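Local coordinates for protein amidohydrolase 2 (Bifidobacterium longum subsp. infantis, PDB 6UVZ) that probably acts as a hydrolase of the metallo-dependent hydrolase superfamily, with a TIM-barrel fold, at residues 36-45 / 215-223. Numbering follows the deposited sequence.
Sequences YTVDDLAAEY and LYSSNWPVV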
ATOM      1  N   TYR A  36      -5.571  11.497  13.510  1.00 44.49           N
ATOM      2  CA  TYR A  36      -5.163  10.106  13.650  1.00 41.49           C
ATOM      3  C   TYR A  36      -3.653  10.045  13.817  1.00 33.54           C
ATOM      4  O   TYR A  36      -2.913  10.612  13.007  1.00 45.76           O
ATOM      5  CB  TYR A  36      -5.595   9.276  12.438  1.00 46.09           C
ATOM      6  CG  TYR A  36      -7.092   9.168  12.262  1.00 46.89           C
ATOM      7  CD1 TYR A  36      -7.785  10.076  11.471  1.00 47.26           C
ATOM      8  CD2 TYR A  36      -7.813   8.157  12.884  1.00 43.91           C
ATOM      9  CE1 TYR A  36      -9.154   9.980  11.306  1.00 53.91           C
ATOM     10  CE2 TYR A  36      -9.182   8.053  12.725  1.00 42.56           C
ATOM     11  CZ  TYR A  36      -9.848   8.967  11.934  1.00 54.54           C
ATOM     12  OH  TYR A  36     -11.210   8.867  11.774  1.00 67.52           O
ATOM     13  N   THR A  37      -3.202   9.363  14.865  1.00 30.43           N
ATOM     14  CA  THR A  37      -1.785   9.213  15.155  1.00 37.89           C
ATOM     15  C   THR A  37      -1.395   7.742  15.091  1.00 42.28           C
ATOM     16  O   THR A  37      -2.244   6.847  15.069  1.00 46.14           O
ATOM     17  CB  THR A  37      -1.435   9.791  16.533  1.00 42.27           C
ATOM     18  OG1 THR A  37      -2.133   9.064  17.553  1.00 43.58           O
ATOM     19  CG2 THR A  37      -1.823  11.261  16.608  1.00 41.49           C
ATOM     20  N   VAL A  38      -0.083   7.502  15.059  1.00 40.92           N
ATOM     21  CA  VAL A  38       0.420   6.133  15.040  1.00 41.75           C
ATOM     22  C   VAL A  38       0.091   5.421  16.347  1.00 46.18           C
ATOM     23  O   VAL A  38      -0.085   4.196  16.368  1.00 55.78           O
ATOM     24  CB  VAL A  38       1.934   6.133  14.747  1.00 45.76           C
ATOM     25  CG1 VAL A  38       2.691   6.910  15.816  1.00 58.75           C
ATOM     26  CG2 VAL A  38       2.465   4.712  14.629  1.00 48.42           C
ATOM     27  N   ASP A  39      -0.017   6.167  17.450  1.00 44.18           N
ATOM     28  CA  ASP A  39      -0.392   5.559  18.723  1.00 34.74           C
ATOM     29  C   ASP A  39      -1.819   5.029  18.695  1.00 40.24           C
ATOM     30  O   ASP A  39      -2.119   4.027  19.355  1.00 43.28           O
ATOM     31  CB  ASP A  39      -0.222   6.568  19.858  1.00 39.00           C
ATOM     32  CG  ASP A  39       1.222   6.984  20.059  1.00 54.36           C
ATOM     33  OD1 ASP A  39       2.104   6.428  19.371  1.00 61.13           O
ATOM     34  OD2 ASP A  39       1.475   7.867  20.906  1.00 49.93           O
ATOM     35  N   ASP A  40      -2.709   5.683  17.944  1.00 40.14           N
ATOM     36  CA  ASP A  40      -4.076   5.187  17.821  1.00 30.50           C
ATOM     37  C   ASP A  40      -4.110   3.846  17.100  1.00 49.30           C
ATOM     38  O   ASP A  40      -4.913   2.970  17.443  1.00 51.82           O
ATOM     39  CB  ASP A  40      -4.943   6.213  17.092  1.00 38.40           C
ATOM     40  CG  ASP A  40      -5.069   7.518  17.855  1.00 51.97           C
ATOM     41  OD1 ASP A  40      -5.138   7.476  19.101  1.00 56.48           O
ATOM     42  OD2 ASP A  40      -5.096   8.586  17.206  1.00 41.31           O
ATOM     43  N   LEU A  41      -3.247   3.668  16.097  1.00 54.61           N
ATOM     44  CA  LEU A  41      -3.161   2.381  15.416  1.00 43.11           C
ATOM     45  C   LEU A  41      -2.524   1.322  16.308  1.00 45.69           C
ATOM     46  O   LEU A  41      -2.905   0.148  16.241  1.00 41.06           O
ATOM     47  CB  LEU A  41      -2.372   2.527  14.116  1.00 36.67           C
ATOM     48  CG  LEU A  41      -2.223   1.271  13.254  1.00 33.45           C
ATOM     49  CD1 LEU A  41      -3.582   0.783  12.779  1.00 30.21           C
ATOM     50  CD2 LEU A  41      -1.303   1.536  12.074  1.00 39.03           C
ATOM     51  N   ALA A  42      -1.561   1.716  17.145  1.00 39.03           N
ATOM     52  CA  ALA A  42      -0.943   0.764  18.061  1.00 40.13           C
ATOM     53  C   ALA A  42      -1.929   0.271  19.110  1.00 51.35           C
ATOM     54  O   ALA A  42      -1.855  -0.890  19.530  1.00 54.79           O
ATOM     55  CB  ALA A  42       0.275   1.397  18.734  1.00 36.73           C
ATOM     56  N   ALA A  43      -2.856   1.130  19.543  1.00 56.98           N
ATOM     57  CA  ALA A  43      -3.858   0.708  20.514  1.00 53.29           C
ATOM     58  C   ALA A  43      -4.824  -0.309  19.920  1.00 51.27           C
ATOM     59  O   ALA A  43      -5.333  -1.173  20.641  1.00 50.41           O
ATOM     60  CB  ALA A  43      -4.623   1.921  21.043  1.00 40.51           C
ATOM     61  N   GLU A  44      -5.088  -0.222  18.613  1.00 50.74           N
ATOM     62  CA  GLU A  44      -5.957  -1.202  17.970  1.00 48.08           C
ATOM     63  C   GLU A  44      -5.298  -2.575  17.923  1.00 51.68           C
ATOM     64  O   GLU A  44      -5.946  -3.590  18.206  1.00 56.26           O
ATOM     65  CB  GLU A  44      -6.326  -0.731  16.564  1.00 47.47           C
ATOM     66  CG  GLU A  44      -7.204   0.509  16.538  1.00 64.40           C
ATOM     67  CD  GLU A  44      -8.605   0.240  17.049  1.00 78.22           C
ATOM     68  OE1 GLU A  44      -9.221  -0.752  16.607  1.00 83.37           O
ATOM     69  OE2 GLU A  44      -9.090   1.019  17.899  1.00 85.83           O
ATOM     70  N   TYR A  45      -4.012  -2.629  17.568  1.00 44.54           N
ATOM     71  CA  TYR A  45      -3.295  -3.897  17.580  1.00 45.33           C
ATOM     72  C   TYR A  45      -3.080  -4.423  18.993  1.00 52.60           C
ATOM     73  O   TYR A  45      -2.834  -5.622  19.162  1.00 41.69           O
ATOM     74  CB  TYR A  45      -1.954  -3.754  16.860  1.00 32.96           C
ATOM     75  CG  TYR A  45      -2.087  -3.682  15.357  1.00 40.22           C
ATOM     76  CD1 TYR A  45      -2.394  -4.816  14.617  1.00 45.45           C
ATOM     77  CD2 TYR A  45      -1.910  -2.484  14.677  1.00 45.49           C
ATOM     78  CE1 TYR A  45      -2.521  -4.762  13.246  1.00 49.03           C
ATOM     79  CE2 TYR A  45      -2.034  -2.419  13.302  1.00 38.70           C
ATOM     80  CZ  TYR A  45      -2.340  -3.563  12.593  1.00 41.08           C
ATOM     81  OH  TYR A  45      -2.469  -3.513  11.225  1.00 38.74           O
ATOM     82  N   LEU A 215       0.792  -9.217   0.850  1.00 38.64           N
ATOM     83  CA  LEU A 215       1.082  -8.412   2.028  1.00 34.45           C
ATOM     84  C   LEU A 215      -0.193  -8.146   2.815  1.00 35.31           C
ATOM     85  O   LEU A 215      -1.245  -7.865   2.233  1.00 40.50           O
ATOM     86  CB  LEU A 215       1.723  -7.079   1.633  1.00 29.40           C
ATOM     87  CG  LEU A 215       2.911  -7.119   0.670  1.00 27.63           C
ATOM     88  CD1 LEU A 215       3.225  -5.723   0.159  1.00 32.79           C
ATOM     89  CD2 LEU A 215       4.125  -7.721   1.348  1.00 30.31           C
ATOM     90  N   TYR A 216      -0.095  -8.225   4.141  1.00 38.94           N
ATOM     91  CA  TYR A 216      -1.197  -7.806   4.997  1.00 37.25           C
ATOM     92  C   TYR A 216      -1.274  -6.287   5.028  1.00 36.56           C
ATOM     93  O   TYR A 216      -0.264  -5.607   5.243  1.00 40.31           O
ATOM     94  CB  TYR A 216      -1.037  -8.344   6.418  1.00 33.34           C
ATOM     95  CG  TYR A 216      -1.866  -7.573   7.422  1.00 32.03           C
ATOM     96  CD1 TYR A 216      -3.245  -7.737   7.486  1.00 32.84           C
ATOM     97  CD2 TYR A 216      -1.275  -6.665   8.292  1.00 37.09           C
ATOM     98  CE1 TYR A 216      -4.008  -7.026   8.394  1.00 35.00           C
ATOM     99  CE2 TYR A 216      -2.031  -5.949   9.201  1.00 34.80           C
ATOM    100  CZ  TYR A 216      -3.396  -6.133   9.250  1.00 33.49           C
ATOM    101  OH  TYR A 216      -4.148  -5.423  10.155  1.00 36.45           O
ATOM    102  N   SER A 217      -2.478  -5.758   4.829  1.00 42.57           N
ATOM    103  CA  SER A 217      -2.707  -4.321   4.812  1.00 43.21           C
ATOM    104  C   SER A 217      -4.021  -4.022   5.514  1.00 54.99           C
ATOM    105  O   SER A 217      -5.032  -4.679   5.252  1.00 73.04           O
ATOM    106  CB  SER A 217      -2.732  -3.786   3.376  1.00 51.18           C
ATOM    107  OG  SER A 217      -3.299  -2.491   3.327  1.00 77.86           O
ATOM    108  N   SER A 218      -4.005  -3.030   6.402  1.00 39.09           N
ATOM    109  CA  SER A 218      -5.201  -2.615   7.124  1.00 40.81           C
ATOM    110  C   SER A 218      -5.923  -1.447   6.472  1.00 46.01           C
ATOM    111  O   SER A 218      -7.141  -1.321   6.639  1.00 53.13           O
ATOM    112  CB  SER A 218      -4.852  -2.233   8.567  1.00 38.66           C
ATOM    113  OG  SER A 218      -4.056  -1.061   8.602  1.00 29.16           O
ATOM    114  N   ASN A 219      -5.204  -0.593   5.741  1.00 44.47           N
ATOM    115  CA  ASN A 219      -5.766   0.624   5.150  1.00 44.83           C
ATOM    116  C   ASN A 219      -6.382   1.525   6.220  1.00 45.84           C
ATOM    117  O   ASN A 219      -7.342   2.255   5.961  1.00 48.77           O
ATOM    118  CB  ASN A 219      -6.789   0.296   4.057  1.00 48.25           C
ATOM    119  CG  ASN A 219      -6.986   1.437   3.079  1.00 64.67           C
ATOM    120  OD1 ASN A 219      -6.142   2.326   2.965  1.00 63.43           O
ATOM    121  ND2 ASN A 219      -8.105   1.417   2.363  1.00 84.96           N
ATOM    122  N   TRP A 220      -5.827   1.471   7.426  1.00 42.88           N
ATOM    123  CA  TRP A 220      -6.326   2.281   8.527  1.00 39.07           C
ATOM    124  C   TRP A 220      -5.929   3.742   8.320  1.00 47.28           C
ATOM    125  O   TRP A 220      -4.827   4.023   7.839  1.00 46.29           O
ATOM    126  CB  TRP A 220      -5.762   1.753   9.849  1.00 36.52           C
ATOM    127  CG  TRP A 220      -6.268   2.442  11.074  1.00 43.57           C
ATOM    128  CD1 TRP A 220      -7.382   2.125  11.792  1.00 45.93           C
ATOM    129  CD2 TRP A 220      -5.670   3.563  11.736  1.00 41.66           C
ATOM    130  NE1 TRP A 220      -7.519   2.981  12.858  1.00 44.74           N
ATOM    131  CE2 TRP A 220      -6.480   3.873  12.846  1.00 36.54           C
ATOM    132  CE3 TRP A 220      -4.529   4.335  11.496  1.00 43.12           C
ATOM    133  CZ2 TRP A 220      -6.187   4.922  13.714  1.00 34.52           C
ATOM    134  CZ3 TRP A 220      -4.239   5.377  12.360  1.00 37.32           C
ATOM    135  CH2 TRP A 220      -5.065   5.660  13.454  1.00 38.58           C
ATOM    136  N   PRO A 221      -6.802   4.702   8.673  1.00 47.43           N
ATOM    137  CA  PRO A 221      -8.139   4.521   9.246  1.00 44.92           C
ATOM    138  C   PRO A 221      -9.265   4.535   8.214  1.00 53.40           C
ATOM    139  O   PRO A 221     -10.432   4.633   8.592  1.00 58.12           O
ATOM    140  CB  PRO A 221      -8.263   5.720  10.182  1.00 37.83           C
ATOM    141  CG  PRO A 221      -7.524   6.798   9.456  1.00 31.69           C
ATOM    142  CD  PRO A 221      -6.399   6.120   8.694  1.00 35.22           C
ATOM    143  N   VAL A 222      -8.917   4.445   6.928  1.00 57.94           N
ATOM    144  CA  VAL A 222      -9.934   4.432   5.884  1.00 56.87           C
ATOM    145  C   VAL A 222     -10.806   3.186   5.970  1.00 53.90           C
ATOM    146  O   VAL A 222     -11.957   3.203   5.515  1.00 57.09           O
ATOM    147  CB  VAL A 222      -9.270   4.553   4.497  1.00 43.68           C
ATOM    148  CG1 VAL A 222     -10.316   4.751   3.409  1.00 40.59           C
ATOM    149  CG2 VAL A 222      -8.271   5.698   4.490  1.00 29.83           C
ATOM    150  N   VAL A 223     -10.294   2.105   6.563  1.00 44.57           N
ATOM    151  CA  VAL A 223     -11.072   0.881   6.711  1.00 43.66           C
ATOM    152  C   VAL A 223     -12.290   1.096   7.600  1.00 48.18           C
ATOM    153  O   VAL A 223     -13.261   0.337   7.516  1.00 44.73           O
ATOM    154  CB  VAL A 223     -10.174  -0.252   7.255  1.00 36.35           C
ATOM    155  CG1 VAL A 223      -9.807   0.003   8.711  1.00 33.78           C
ATOM    156  CG2 VAL A 223     -10.844  -1.610   7.085  1.00 33.09           C
TER
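W220 lays its indole against L41 and the first turns of helix 38-47. Following it outward, W220 CB meets the methyl L41 CD1 at 3.8 Å. The same methyl then sits over the five-membered ring, 3.6 Å from W220 CG, a CH-pi contact made off-centre toward the rim. Farther out, CE3 and CZ3 lie against L41 CB, and W220 CH2 at the far end touches both D40 CB and, at 3.5 Å, the carbonyl oxygen T37 O. On the neighbouring corner W220 CZ2 is 3.7 Å from Y36 CD2; here the tyrosine turns its edge to the indole face in an offset edge-to-face pair, planes at 89°. With CG anti to the backbone N and beside the carbonyl carbon (chi1 -176°), the indole lies back over P221 while its other face meets the helix. P221, joined to W220 by a cis peptide, sets its CB over the face opposite L41, so the ring is sandwiched. P221 also packs on Y36, with P221 CG 3.6 Å from the centroid of the Y36 ring, almost on its normal. Were W220 an alanine, a gap would probably open between L41 and P221, and the edge of Y36 would lose the indole it faces. T37 and D40 close the helix start as a capping box, T37 N giving a hydrogen bond to D40 OD2. At the other end Y45 OH and Y216 OH approach from opposite directions and appear to share a hydrogen bond, although the position of Y45 OH is less certain. Nearby, S218 OG bonds to D10, and F229 packs on L41, Y45 and W220. The backbone of Y216 bonds to S11, joining last strand 214-216 to first strand 7-13, the seam that closes a TIM barrel.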